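Local coordinates for Alr1585 protein (Nostoc sp., PDB 5C2I) that probably uses its haem to oxidise dyes and related substrates with hydrogen peroxide, as a dye-decolorizing (DyP-type) peroxidase that assembles as a tetramer, at residues 332-344 / 348-360. The protein carries 1 engineered substitution. Sequence-based numbering, arbitrary orientation.
With HEM (protoporphyrin IX containing Fe), chain E; EDO (1,2-ethanediol), chain G.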
loop_
_atom_site.group_PDB
_atom_site.type_symbol
_atom_site.label_atom_id
_atom_site.label_comp_id
_atom_site.label_asym_id
_atom_site.label_seq_id
_atom_site.Cartn_x
_atom_site.Cartn_y
_atom_site.Cartn_z
ATOM N N ARG A 332 -21.994 -28.616 5.279
ATOM C CA ARG A 332 -22.836 -29.759 5.014
ATOM C C ARG A 332 -24.054 -29.842 5.958
ATOM O O ARG A 332 -25.100 -30.363 5.567
ATOM C CB ARG A 332 -22.005 -31.049 5.102
ATOM C CG ARG A 332 -22.712 -32.274 4.537
ATOM C CD ARG A 332 -21.763 -33.381 4.174
ATOM N NE ARG A 332 -22.464 -34.462 3.513
ATOM C CZ ARG A 332 -21.879 -35.482 2.886
ATOM N NH1 ARG A 332 -20.559 -35.566 2.764
ATOM N NH2 ARG A 332 -22.639 -36.376 2.256
ATOM N N LYS A 333 -23.924 -29.305 7.175
ATOM C CA LYS A 333 -25.055 -29.163 8.093
ATOM C C LYS A 333 -26.058 -28.094 7.611
ATOM O O LYS A 333 -27.271 -28.334 7.596
ATOM C CB LYS A 333 -24.564 -28.736 9.459
ATOM C CG LYS A 333 -23.993 -29.883 10.265
ATOM C CD LYS A 333 -25.102 -30.691 10.946
ATOM C CE LYS A 333 -24.746 -31.223 12.306
ATOM N NZ LYS A 333 -25.922 -31.689 13.093
ATOM N N THR A 334 -25.540 -26.963 7.134
ATOM C CA THR A 334 -26.396 -25.847 6.772
ATOM C C THR A 334 -26.909 -25.955 5.342
ATOM O O THR A 334 -27.961 -25.389 5.028
ATOM C CB THR A 334 -25.697 -24.494 6.984
ATOM O OG1 THR A 334 -24.504 -24.442 6.195
ATOM C CG2 THR A 334 -25.357 -24.265 8.411
ATOM N N ASN A 335 -26.180 -26.652 4.474
ATOM C CA ASN A 335 -26.617 -26.920 3.127
ATOM C C ASN A 335 -26.287 -28.353 2.756
ATOM O O ASN A 335 -25.180 -28.668 2.299
ATOM C CB ASN A 335 -26.036 -25.966 2.102
ATOM C CG ASN A 335 -26.625 -26.228 0.704
ATOM O OD1 ASN A 335 -27.401 -27.182 0.518
ATOM N ND2 ASN A 335 -26.223 -25.438 -0.278
ATOM N N PRO A 336 -27.238 -29.257 3.002
ATOM C CA PRO A 336 -26.936 -30.669 2.800
ATOM C C PRO A 336 -26.758 -31.081 1.328
ATOM O O PRO A 336 -26.397 -32.236 1.074
ATOM C CB PRO A 336 -28.156 -31.384 3.439
ATOM C CG PRO A 336 -28.711 -30.411 4.418
ATOM C CD PRO A 336 -28.486 -29.060 3.765
ATOM N N ARG A 337 -27.077 -30.172 0.395
ATOM C CA ARG A 337 -27.009 -30.413 -1.046
ATOM C C ARG A 337 -27.551 -31.783 -1.483
ATOM O O ARG A 337 -26.946 -32.475 -2.329
ATOM C CB ARG A 337 -25.564 -30.216 -1.576
ATOM C CG ARG A 337 -25.042 -28.830 -1.248
ATOM C CD ARG A 337 -23.721 -28.517 -1.923
ATOM N NE ARG A 337 -23.269 -27.198 -1.488
ATOM C CZ ARG A 337 -22.697 -26.254 -2.240
ATOM N NH1 ARG A 337 -22.455 -26.429 -3.537
ATOM N NH2 ARG A 337 -22.320 -25.119 -1.646
ATOM N N GLY A 338 -28.668 -32.181 -0.892
ATOM C CA GLY A 338 -29.290 -33.461 -1.209
ATOM C C GLY A 338 -29.252 -34.546 -0.154
ATOM O O GLY A 338 -29.947 -35.575 -0.308
ATOM N N ASP A 339 -28.440 -34.388 0.899
ATOM C CA ASP A 339 -28.356 -35.478 1.930
ATOM C C ASP A 339 -29.735 -35.827 2.479
ATOM O O ASP A 339 -29.997 -36.997 2.758
ATOM C CB ASP A 339 -27.464 -35.111 3.140
ATOM C CG ASP A 339 -25.992 -35.202 2.856
ATOM O OD1 ASP A 339 -25.559 -35.889 1.891
ATOM O OD2 ASP A 339 -25.229 -34.553 3.622
ATOM N N THR A 340 -30.613 -34.839 2.671
ATOM C CA THR A 340 -31.930 -35.132 3.295
ATOM C C THR A 340 -32.873 -35.847 2.326
ATOM O O THR A 340 -33.713 -36.662 2.737
ATOM C CB THR A 340 -32.657 -33.903 3.872
ATOM O OG1 THR A 340 -33.171 -33.080 2.808
ATOM C CG2 THR A 340 -31.758 -33.091 4.795
ATOM N N ALA A 341 -32.666 -35.598 1.036
ATOM C CA ALA A 341 -33.446 -36.232 -0.008
ATOM C C ALA A 341 -33.053 -37.684 -0.223
ATOM O O ALA A 341 -33.881 -38.493 -0.605
ATOM C CB ALA A 341 -33.330 -35.423 -1.303
ATOM N N ARG A 342 -31.794 -38.030 0.006
ATOM C CA ARG A 342 -31.377 -39.428 0.010
ATOM C C ARG A 342 -31.687 -40.193 1.260
ATOM O O ARG A 342 -32.103 -41.354 1.221
ATOM C CB ARG A 342 -29.875 -39.537 -0.026
ATOM C CG ARG A 342 -29.265 -39.315 -1.360
ATOM C CD ARG A 342 -27.776 -39.585 -1.237
ATOM N NE ARG A 342 -27.083 -38.419 -0.678
ATOM C CZ ARG A 342 -26.776 -37.318 -1.369
ATOM N NH1 ARG A 342 -27.084 -37.227 -2.660
ATOM N NH2 ARG A 342 -26.152 -36.306 -0.783
ATOM N N LEU A 343 -31.337 -39.579 2.380
ATOM C CA LEU A 343 -31.142 -40.333 3.611
ATOM C C LEU A 343 -32.427 -40.376 4.378
ATOM O O LEU A 343 -32.697 -41.368 5.040
ATOM C CB LEU A 343 -30.003 -39.724 4.466
ATOM C CG LEU A 343 -28.590 -39.860 3.871
ATOM C CD1 LEU A 343 -27.595 -39.058 4.687
ATOM C CD2 LEU A 343 -28.174 -41.355 3.786
ATOM N N LEU A 344 -33.224 -39.315 4.279
ATOM C CA LEU A 344 -34.426 -39.191 5.083
ATOM C C LEU A 344 -35.708 -39.354 4.278
ATOM O O LEU A 344 -36.781 -39.017 4.797
ATOM C CB LEU A 344 -34.460 -37.837 5.812
ATOM C CG LEU A 344 -33.246 -37.422 6.637
ATOM C CD1 LEU A 344 -33.429 -35.976 7.075
ATOM C CD2 LEU A 344 -33.083 -38.353 7.837
ATOM N N GLY A 348 -39.244 -42.477 -1.809
ATOM C CA GLY A 348 -38.472 -42.376 -3.046
ATOM C C GLY A 348 -38.622 -41.095 -3.848
ATOM O O GLY A 348 -38.155 -41.026 -4.976
ATOM N N HIS A 349 -39.281 -40.079 -3.290
ATOM C CA HIS A 349 -39.517 -38.839 -4.019
ATOM C C HIS A 349 -38.292 -37.917 -3.864
ATOM O O HIS A 349 -38.387 -36.879 -3.220
ATOM C CB HIS A 349 -40.863 -38.179 -3.574
ATOM C CG HIS A 349 -42.077 -38.775 -4.245
ATOM N ND1 HIS A 349 -42.724 -39.898 -3.766
ATOM C CD2 HIS A 349 -42.725 -38.431 -5.388
ATOM C CE1 HIS A 349 -43.726 -40.210 -4.573
ATOM N NE2 HIS A 349 -43.744 -39.339 -5.569
ATOM N N PHE A 350 -37.149 -38.313 -4.445
ATOM C CA PHE A 350 -35.904 -37.530 -4.335
ATOM C C PHE A 350 -36.131 -36.097 -4.775
ATOM O O PHE A 350 -35.824 -35.169 -4.029
ATOM C CB PHE A 350 -34.693 -38.120 -5.102
ATOM C CG PHE A 350 -33.425 -37.261 -5.013
ATOM C CD1 PHE A 350 -33.213 -36.174 -5.869
ATOM C CD2 PHE A 350 -32.448 -37.527 -4.058
ATOM C CE1 PHE A 350 -32.063 -35.385 -5.781
ATOM C CE2 PHE A 350 -31.291 -36.731 -3.960
ATOM C CZ PHE A 350 -31.105 -35.659 -4.827
ATOM N N ASP A 351 -36.686 -35.912 -5.977
ATOM C CA ASP A 351 -36.820 -34.566 -6.539
ATOM C C ASP A 351 -37.658 -33.649 -5.662
ATOM O O ASP A 351 -37.282 -32.486 -5.441
ATOM C CB ASP A 351 -37.400 -34.606 -7.964
ATOM C CG ASP A 351 -36.412 -35.137 -8.976
ATOM O OD1 ASP A 351 -35.212 -35.302 -8.643
ATOM O OD2 ASP A 351 -36.843 -35.430 -10.110
ATOM N N GLU A 352 -38.791 -34.153 -5.177
ATOM C CA GLU A 352 -39.665 -33.360 -4.320
ATOM C C GLU A 352 -38.945 -33.053 -2.996
ATOM O O GLU A 352 -38.999 -31.928 -2.505
ATOM C CB GLU A 352 -40.984 -34.068 -4.002
ATOM C CG GLU A 352 -41.980 -34.245 -5.160
ATOM C CD GLU A 352 -41.576 -35.301 -6.214
ATOM O OE1 GLU A 352 -40.517 -36.002 -6.056
ATOM O OE2 GLU A 352 -42.330 -35.434 -7.224
ATOM N N ALA A 353 -38.275 -34.054 -2.434
ATOM C CA ALA A 353 -37.585 -33.892 -1.173
ATOM C C ALA A 353 -36.411 -32.885 -1.295
ATOM O O ALA A 353 -36.183 -32.118 -0.390
ATOM C CB ALA A 353 -37.082 -35.233 -0.655
ATOM N N PHE A 354 -35.686 -32.912 -2.413
ATOM C CA PHE A 354 -34.606 -31.963 -2.652
ATOM C C PHE A 354 -35.155 -30.531 -2.785
ATOM O O PHE A 354 -34.583 -29.590 -2.235
ATOM C CB PHE A 354 -33.796 -32.403 -3.867
ATOM C CG PHE A 354 -32.517 -31.634 -4.099
ATOM C CD1 PHE A 354 -31.736 -31.198 -3.061
ATOM C CD2 PHE A 354 -32.069 -31.431 -5.420
ATOM C CE1 PHE A 354 -30.557 -30.526 -3.281
ATOM C CE2 PHE A 354 -30.892 -30.734 -5.648
ATOM C CZ PHE A 354 -30.122 -30.313 -4.575
ATOM N N LYS A 355 -36.287 -30.362 -3.469
ATOM C CA LYS A 355 -36.919 -29.033 -3.565
ATOM C C LYS A 355 -37.261 -28.520 -2.158
ATOM O O LYS A 355 -37.028 -27.375 -1.836
ATOM C CB LYS A 355 -38.155 -29.048 -4.463
ATOM C CG LYS A 355 -37.818 -29.046 -5.934
ATOM C CD LYS A 355 -39.046 -28.767 -6.794
ATOM C CE LYS A 355 -38.696 -29.018 -8.250
ATOM N NZ LYS A 355 -38.877 -30.438 -8.626
ATOM N N GLU A 356 -37.822 -29.388 -1.334
ATOM C CA GLU A 356 -38.171 -29.047 0.026
ATOM C C GLU A 356 -36.928 -28.689 0.832
ATOM O O GLU A 356 -36.905 -27.699 1.561
ATOM C CB GLU A 356 -38.902 -30.247 0.651
ATOM C CG GLU A 356 -39.708 -29.905 1.861
ATOM C CD GLU A 356 -40.456 -31.125 2.369
ATOM O OE1 GLU A 356 -41.306 -31.665 1.587
ATOM O OE2 GLU A 356 -40.184 -31.547 3.517
ATOM N N GLU A 357 -35.878 -29.513 0.714
ATOM C CA GLU A 357 -34.591 -29.199 1.364
ATOM C C GLU A 357 -34.083 -27.810 0.958
ATOM O O GLU A 357 -33.633 -27.017 1.804
ATOM C CB GLU A 357 -33.552 -30.245 1.013
ATOM C CG GLU A 357 -32.236 -30.092 1.742
ATOM C CD GLU A 357 -31.162 -30.967 1.181
ATOM O OE1 GLU A 357 -31.243 -32.197 1.390
ATOM O OE2 GLU A 357 -30.266 -30.425 0.471
ATOM N N ARG A 358 -34.130 -27.524 -0.341
ATOM C CA ARG A 358 -33.656 -26.228 -0.868
ATOM C C ARG A 358 -34.503 -25.043 -0.384
ATOM O O ARG A 358 -34.032 -23.905 -0.381
ATOM C CB ARG A 358 -33.574 -26.267 -2.403
ATOM C CG ARG A 358 -32.478 -27.173 -2.949
ATOM C CD ARG A 358 -32.703 -27.512 -4.430
ATOM N NE ARG A 358 -32.769 -26.323 -5.268
ATOM C CZ ARG A 358 -31.723 -25.647 -5.745
ATOM N NH1 ARG A 358 -30.490 -26.039 -5.506
ATOM N NH2 ARG A 358 -31.928 -24.573 -6.506
ATOM N N GLY A 359 -35.748 -25.321 0.035
ATOM C CA GLY A 359 -36.647 -24.283 0.507
ATOM C C GLY A 359 -36.243 -23.733 1.869
ATOM O O GLY A 359 -36.736 -22.669 2.275
ATOM N N HIS A 360 -35.311 -24.411 2.555
ATOM C CA HIS A 360 -34.802 -23.952 3.834
ATOM C C HIS A 360 -33.631 -22.989 3.744
ATOM O O HIS A 360 -33.168 -22.492 4.779
ATOM C CB HIS A 360 -34.400 -25.128 4.741
ATOM C CG HIS A 360 -35.481 -26.133 4.959
ATOM N ND1 HIS A 360 -36.679 -25.826 5.581
ATOM C CD2 HIS A 360 -35.580 -27.426 4.565
ATOM C CE1 HIS A 360 -37.443 -26.910 5.617
ATOM N NE2 HIS A 360 -36.802 -27.887 4.985
HETATM C CHA HEM E . -21.433 -20.956 5.028
HETATM C CHB HEM E . -18.833 -19.209 8.695
HETATM C CHC HEM E . -22.895 -18.593 11.253
HETATM C CHD HEM E . -25.419 -20.576 7.666
HETATM C C1A HEM E . -20.365 -20.552 5.812
HETATM C C2A HEM E . -18.993 -20.626 5.429
HETATM C C3A HEM E . -18.269 -20.135 6.459
HETATM C C4A HEM E . -19.187 -19.739 7.458
HETATM C CMA HEM E . -16.776 -19.966 6.542
HETATM C CAA HEM E . -18.417 -21.151 4.108
HETATM C CBA HEM E . -18.280 -20.163 2.946
HETATM C CGA HEM E . -19.644 -19.640 2.588
HETATM O O1A HEM E . -20.423 -20.274 1.817
HETATM O O2A HEM E . -19.999 -18.564 3.072
HETATM C C1B HEM E . -19.746 -18.852 9.686
HETATM C C2B HEM E . -19.380 -18.232 10.932
HETATM C C3B HEM E . -20.493 -18.023 11.620
HETATM C C4B HEM E . -21.570 -18.588 10.803
HETATM C CMB HEM E . -17.993 -17.868 11.325
HETATM C CAB HEM E . -20.734 -17.360 12.926
HETATM C CBB HEM E . -19.912 -16.443 13.466
HETATM C C1C HEM E . -23.961 -19.134 10.516
HETATM C C2C HEM E . -25.254 -19.306 10.964
HETATM C C3C HEM E . -25.961 -19.894 9.947
HETATM C C4C HEM E . -25.078 -20.047 8.872
HETATM C CMC HEM E . -25.836 -18.885 12.282
HETATM C CAC HEM E . -27.354 -20.336 9.911
HETATM C CBC HEM E . -28.102 -20.758 10.901
HETATM C C1D HEM E . -24.500 -20.713 6.626
HETATM C C2D HEM E . -24.916 -21.205 5.317
HETATM C C3D HEM E . -23.814 -21.358 4.596
HETATM C C4D HEM E . -22.723 -20.896 5.482
HETATM C CMD HEM E . -26.324 -21.523 4.840
HETATM C CAD HEM E . -23.746 -21.804 3.164
HETATM C CBD HEM E . -23.703 -23.328 3.001
HETATM C CGD HEM E . -23.679 -23.674 1.548
HETATM O O1D HEM E . -22.755 -24.390 1.172
HETATM O O2D HEM E . -24.568 -23.265 0.724
HETATM N NA HEM E . -20.466 -20.079 7.087
HETATM N NB HEM E . -21.017 -19.100 9.704
HETATM N NC HEM E . -23.824 -19.676 9.272
HETATM N ND HEM E . -23.172 -20.613 6.715
HETATM FE FE HEM E . -22.128 -19.910 8.176
HETATM C C1 EDO G . -40.400 -20.721 2.210
HETATM O O1 EDO G . -39.704 -20.799 3.460
HETATM C C2 EDO G . -39.820 -21.564 1.073
HETATM O O2 EDO G . -38.435 -21.374 0.791
HETATM O O HOH W 1 -30.081 -27.749 -0.251
HETATM O O HOH W 2 -35.860 -32.990 2.343
HETATM O O HOH W 3 -22.523 -17.694 7.543
#
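E357 reaches from helix 350-358 to the N-terminal end of helix 339-343, where its carboxylate takes three hydrogen bonds from two residues. OE2 of E357 accepts from the backbone N of G338, the N-cap residue, at 2.7 Å on its syn lone pair, with an N-H...O angle of 158°. OE1 of E357 accepts twice from T340: T340 N lies 3.0 Å from E357 OE1, nearly in line with the C-O bond, while T340 OG1 donates to the anti lone pair of E357 OE1 at 2.6 Å. With CG anti to the backbone N (chi1 -174°) and the chain extended beyond it, the carboxylate reaches this turn, and its charge probably adds to the favourable electrostatics of a helix start. A glutamine here carries no charge, and its NH2 would probably face either both T340 donors or G338 N, leaving those N-H and O-H groups without an acceptor.

A341 makes the apolar half of the contact. CB of A341 sits over one face of the F350 ring, 3.9 Å from the centroid, a CH-pi contact, and CB of A341 also packs on CB of A353 at 3.8 Å. Small residues at this point let the helix axes approach to 8.1 Å, running roughly antiparallel at 145°.

Water 1 bridges OE2 of E357 to OD1 of N335, which also accepts from R337 N in an Asx turn. N335 ND2 and R337 NH2 each donate to a haem propionate oxygen, so E357 is linked to the haem pocket through a water and N335; R337 is further tied to F314 and N312. The antiparallel pair stands off from the haem, and the turn before helix 339-343 carries N335 and R337 to the propionate, with W404 of helix 397-405 against P336 and E357, and strand 363-369 following helix 350-358 in the chain.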